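Local coordinates for ATP-dependent Clp protease adapter protein ClpS 2 (Agrobacterium tumefaciens, PDB 4YJM) that probably modulates the substrate specificity of ClpAP-mediated, ATP-dependent protein degradation, acting as an N-degron adaptor that binds the N-terminal domain of the chaperone ClpA, at residues M27-D32 with M96-P101. Numbering follows the deposited sequence.
Sequences MLLNDD and MFTTEP
Two antiparallel strands of the ClpS fold pair here: the end of central strand 23-29 runs beside edge strand 97-101, which closes the chain's three-stranded sheet. Met-27 and Thr-98 form a hydrogen-bonded pair: Met-27 N reaches Thr-98 O at 2.9 Å in an almost straight bond (175° at the hydrogen), from above the carbonyl plane, while Thr-98 N returns to Met-27 O within the carbonyl plane. Leu-29 N then meets Met-96 O at 3.0 Å, nearly along the C=O axis. Where the ladder ends, a water carries it on, donating to Leu-29 O and Asp-31 OD2 and accepting from Met-96 N.

Leu-28 and Phe-97, the non-hydrogen-bonded pair, point to the helix-covered face. With CG anti to its backbone N (chi1 168°), Leu-28 sets CD1 over one face of the Phe-97 ring, a CH-pi contact 3.9 Å from the centroid and displaced toward CZ. On the other face, Met-27 CB lies 3.5 Å from Thr-98 OG1; with CG anti to its carbonyl carbon (chi1 -50°), Met-27 crosses Glu-100 obliquely, CG 3.9 Å from Glu-100 OE1. OE2 of that carboxylate forms a salt bridge with Lys-25. Leu-29 CD1 packs 3.6 Å from Met-96 CG, the two side chains lying side by side, and also touches Thr-98 CG2.

Leu-28 packs on Val-57 and Met-58 of helix 51-64, and Phe-97 rests on Ala-84 of helix 74-91, whose Thr-85 OG1 accepts a hydrogen bond from Phe-97 N. Strand 66-73 flanks 23-29 on the side opposite 97-101, linked by backbone hydrogen bonding between Leu-28 and Ala-67.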
ATOM      1  N   MET A  27      -3.253  -0.223  -3.512  1.00 23.73           N
ATOM      2  CA  MET A  27      -2.955  -1.656  -3.417  1.00 25.85           C
ATOM      3  C   MET A  27      -1.529  -1.838  -2.961  1.00 35.52           C
ATOM      4  O   MET A  27      -0.642  -1.233  -3.510  1.00 27.57           O
ATOM      5  CB  MET A  27      -3.105  -2.382  -4.782  1.00 30.49           C
ATOM      6  CG  MET A  27      -4.416  -2.131  -5.537  1.00 37.50           C
ATOM      7  SD  MET A  27      -5.786  -2.709  -4.573  1.00 35.47           S
ATOM      8  CE  MET A  27      -5.625  -4.505  -4.773  1.00 42.39           C
ATOM      9  N   LEU A  28      -1.319  -2.699  -1.983  1.00 26.33           N
ATOM     10  CA  LEU A  28      -0.005  -3.279  -1.700  1.00 25.60           C
ATOM     11  C   LEU A  28       0.223  -4.543  -2.532  1.00 26.56           C
ATOM     12  O   LEU A  28      -0.622  -5.463  -2.528  1.00 30.67           O
ATOM     13  CB  LEU A  28       0.091  -3.615  -0.206  1.00 29.83           C
ATOM     14  CG  LEU A  28       1.294  -4.492   0.166  1.00 33.48           C
ATOM     15  CD1 LEU A  28       2.592  -3.679   0.062  1.00 39.00           C
ATOM     16  CD2 LEU A  28       1.115  -5.093   1.545  1.00 35.05           C
ATOM     17  N   LEU A  29       1.382  -4.641  -3.195  1.00 31.85           N
ATOM     18  CA  LEU A  29       1.741  -5.834  -3.972  1.00 32.75           C
ATOM     19  C   LEU A  29       2.644  -6.774  -3.189  1.00 34.84           C
ATOM     20  O   LEU A  29       3.485  -6.333  -2.418  1.00 35.28           O
ATOM     21  CB  LEU A  29       2.457  -5.474  -5.285  1.00 39.41           C
ATOM     22  CG  LEU A  29       1.781  -4.473  -6.222  1.00 37.61           C
ATOM     23  CD1 LEU A  29       2.565  -4.438  -7.547  1.00 42.72           C
ATOM     24  CD2 LEU A  29       0.328  -4.845  -6.485  1.00 40.74           C
ATOM     25  N   ASN A  30       2.466  -8.064  -3.395  1.00 40.92           N
ATOM     26  CA  ASN A  30       3.332  -9.055  -2.777  1.00 56.02           C
ATOM     27  C   ASN A  30       4.723  -8.986  -3.362  1.00 51.24           C
ATOM     28  O   ASN A  30       4.880  -8.659  -4.535  1.00 42.20           O
ATOM     29  CB  ASN A  30       2.761 -10.460  -2.963  1.00 64.87           C
ATOM     30  CG  ASN A  30       3.638 -11.545  -2.332  1.00 56.97           C
ATOM     31  OD1 ASN A  30       3.831 -11.575  -1.116  1.00 53.77           O
ATOM     32  ND2 ASN A  30       4.151 -12.451  -3.163  1.00 55.07           N
ATOM     33  N   ASP A  31       5.729  -9.264  -2.534  1.00 46.26           N
ATOM     34  CA  ASP A  31       7.054  -9.622  -3.045  1.00 44.16           C
ATOM     35  C   ASP A  31       7.794 -10.525  -2.075  1.00 51.03           C
ATOM     36  O   ASP A  31       7.384 -10.678  -0.905  1.00 44.61           O
ATOM     37  CB  ASP A  31       7.894  -8.376  -3.350  1.00 41.85           C
ATOM     38  CG  ASP A  31       8.376  -7.638  -2.084  1.00 41.80           C
ATOM     39  OD1 ASP A  31       9.177  -8.196  -1.321  1.00 52.12           O
ATOM     40  OD2 ASP A  31       7.955  -6.487  -1.875  1.00 41.03           O
ATOM     41  N   ASP A  32       8.903 -11.063  -2.566  1.00 49.19           N
ATOM     42  CA  ASP A  32       9.733 -12.024  -1.840  1.00 60.35           C
ATOM     43  C   ASP A  32      10.870 -11.419  -1.033  1.00 48.39           C
ATOM     44  O   ASP A  32      11.624 -12.165  -0.417  1.00 50.37           O
ATOM     45  CB  ASP A  32      10.393 -13.014  -2.811  1.00 91.30           C
ATOM     46  CG  ASP A  32       9.406 -13.817  -3.614  1.00 76.33           C
ATOM     47  OD1 ASP A  32       8.274 -14.029  -3.140  1.00 80.25           O
ATOM     48  OD2 ASP A  32       9.791 -14.261  -4.720  1.00 66.48           O
ATOM     49  N   MET A  96       6.256  -2.293  -3.538  1.00 28.06           N
ATOM     50  CA  MET A  96       5.439  -1.535  -4.482  1.00 29.92           C
ATOM     51  C   MET A  96       3.990  -1.361  -4.058  1.00 27.40           C
ATOM     52  O   MET A  96       3.300  -2.345  -3.727  1.00 28.65           O
ATOM     53  CB  MET A  96       5.471  -2.249  -5.853  1.00 40.42           C
ATOM     54  CG  MET A  96       4.644  -1.552  -6.945  1.00 43.45           C
ATOM     55  SD  MET A  96       5.299   0.065  -7.396  1.00 44.57           S
ATOM     56  CE  MET A  96       6.946  -0.397  -7.853  1.00 43.23           C
ATOM     57  N   PHE A  97       3.543  -0.100  -4.040  1.00 28.43           N
ATOM     58  CA  PHE A  97       2.138   0.254  -3.887  1.00 26.84           C
ATOM     59  C   PHE A  97       1.637   0.844  -5.203  1.00 28.45           C
ATOM     60  O   PHE A  97       2.360   1.607  -5.835  1.00 31.64           O
ATOM     61  CB  PHE A  97       1.922   1.247  -2.782  1.00 26.32           C
ATOM     62  CG  PHE A  97       2.230   0.718  -1.414  1.00 22.41           C
ATOM     63  CD1 PHE A  97       1.208   0.454  -0.534  1.00 25.49           C
ATOM     64  CD2 PHE A  97       3.553   0.524  -0.997  1.00 25.04           C
ATOM     65  CE1 PHE A  97       1.489  -0.017   0.746  1.00 34.01           C
ATOM     66  CE2 PHE A  97       3.834   0.071   0.275  1.00 26.05           C
ATOM     67  CZ  PHE A  97       2.818  -0.201   1.136  1.00 32.82           C
ATOM     68  N   THR A  98       0.422   0.471  -5.614  1.00 29.36           N
ATOM     69  CA  THR A  98      -0.140   0.949  -6.886  1.00 28.34           C
ATOM     70  C   THR A  98      -1.518   1.557  -6.631  1.00 29.49           C
ATOM     71  O   THR A  98      -2.063   1.411  -5.545  1.00 25.36           O
ATOM     72  CB  THR A  98      -0.272  -0.195  -7.923  1.00 29.58           C
ATOM     73  OG1 THR A  98      -1.236  -1.140  -7.438  1.00 35.25           O
ATOM     74  CG2 THR A  98       1.016  -0.937  -8.093  1.00 38.72           C
ATOM     75  N   THR A  99      -2.101   2.229  -7.620  1.00 22.87           N
ATOM     76  CA  THR A  99      -3.502   2.624  -7.519  1.00 25.55           C
ATOM     77  C   THR A  99      -4.315   1.990  -8.631  1.00 25.39           C
ATOM     78  O   THR A  99      -3.809   1.671  -9.699  1.00 27.40           O
ATOM     79  CB  THR A  99      -3.696   4.147  -7.605  1.00 24.60           C
ATOM     80  OG1 THR A  99      -3.394   4.600  -8.928  1.00 34.75           O
ATOM     81  CG2 THR A  99      -2.804   4.885  -6.605  1.00 25.21           C
ATOM     82  N   GLU A 100      -5.599   1.815  -8.373  1.00 23.92           N
ATOM     83  CA  GLU A 100      -6.504   1.401  -9.411  1.00 29.66           C
ATOM     84  C   GLU A 100      -7.873   1.943  -9.108  1.00 25.66           C
ATOM     85  O   GLU A 100      -8.279   2.085  -7.961  1.00 26.01           O
ATOM     86  CB  GLU A 100      -6.534  -0.129  -9.590  1.00 39.91           C
ATOM     87  CG  GLU A 100      -7.149  -0.908  -8.521  1.00 61.05           C
ATOM     88  CD  GLU A 100      -7.060  -2.424  -8.792  1.00 55.11           C
ATOM     89  OE1 GLU A 100      -5.938  -2.943  -9.004  1.00 59.08           O
ATOM     90  OE2 GLU A 100      -8.130  -3.072  -8.799  1.00 56.88           O
ATOM     91  N   PRO A 101      -8.609   2.239 -10.167  1.00 29.50           N
ATOM     92  CA  PRO A 101      -9.910   2.840  -9.950  1.00 27.04           C
ATOM     93  C   PRO A 101     -10.848   1.814  -9.313  1.00 30.77           C
ATOM     94  O   PRO A 101     -10.730   0.624  -9.615  1.00 33.24           O
ATOM     95  CB  PRO A 101     -10.349   3.235 -11.380  1.00 29.10           C
ATOM     96  CG  PRO A 101      -9.517   2.426 -12.299  1.00 35.39           C
ATOM     97  CD  PRO A 101      -8.232   2.189 -11.587  1.00 33.44           C
TER
HETATM   98  O   HOH W   1       5.859  -5.318  -3.187  1.00 32.40           O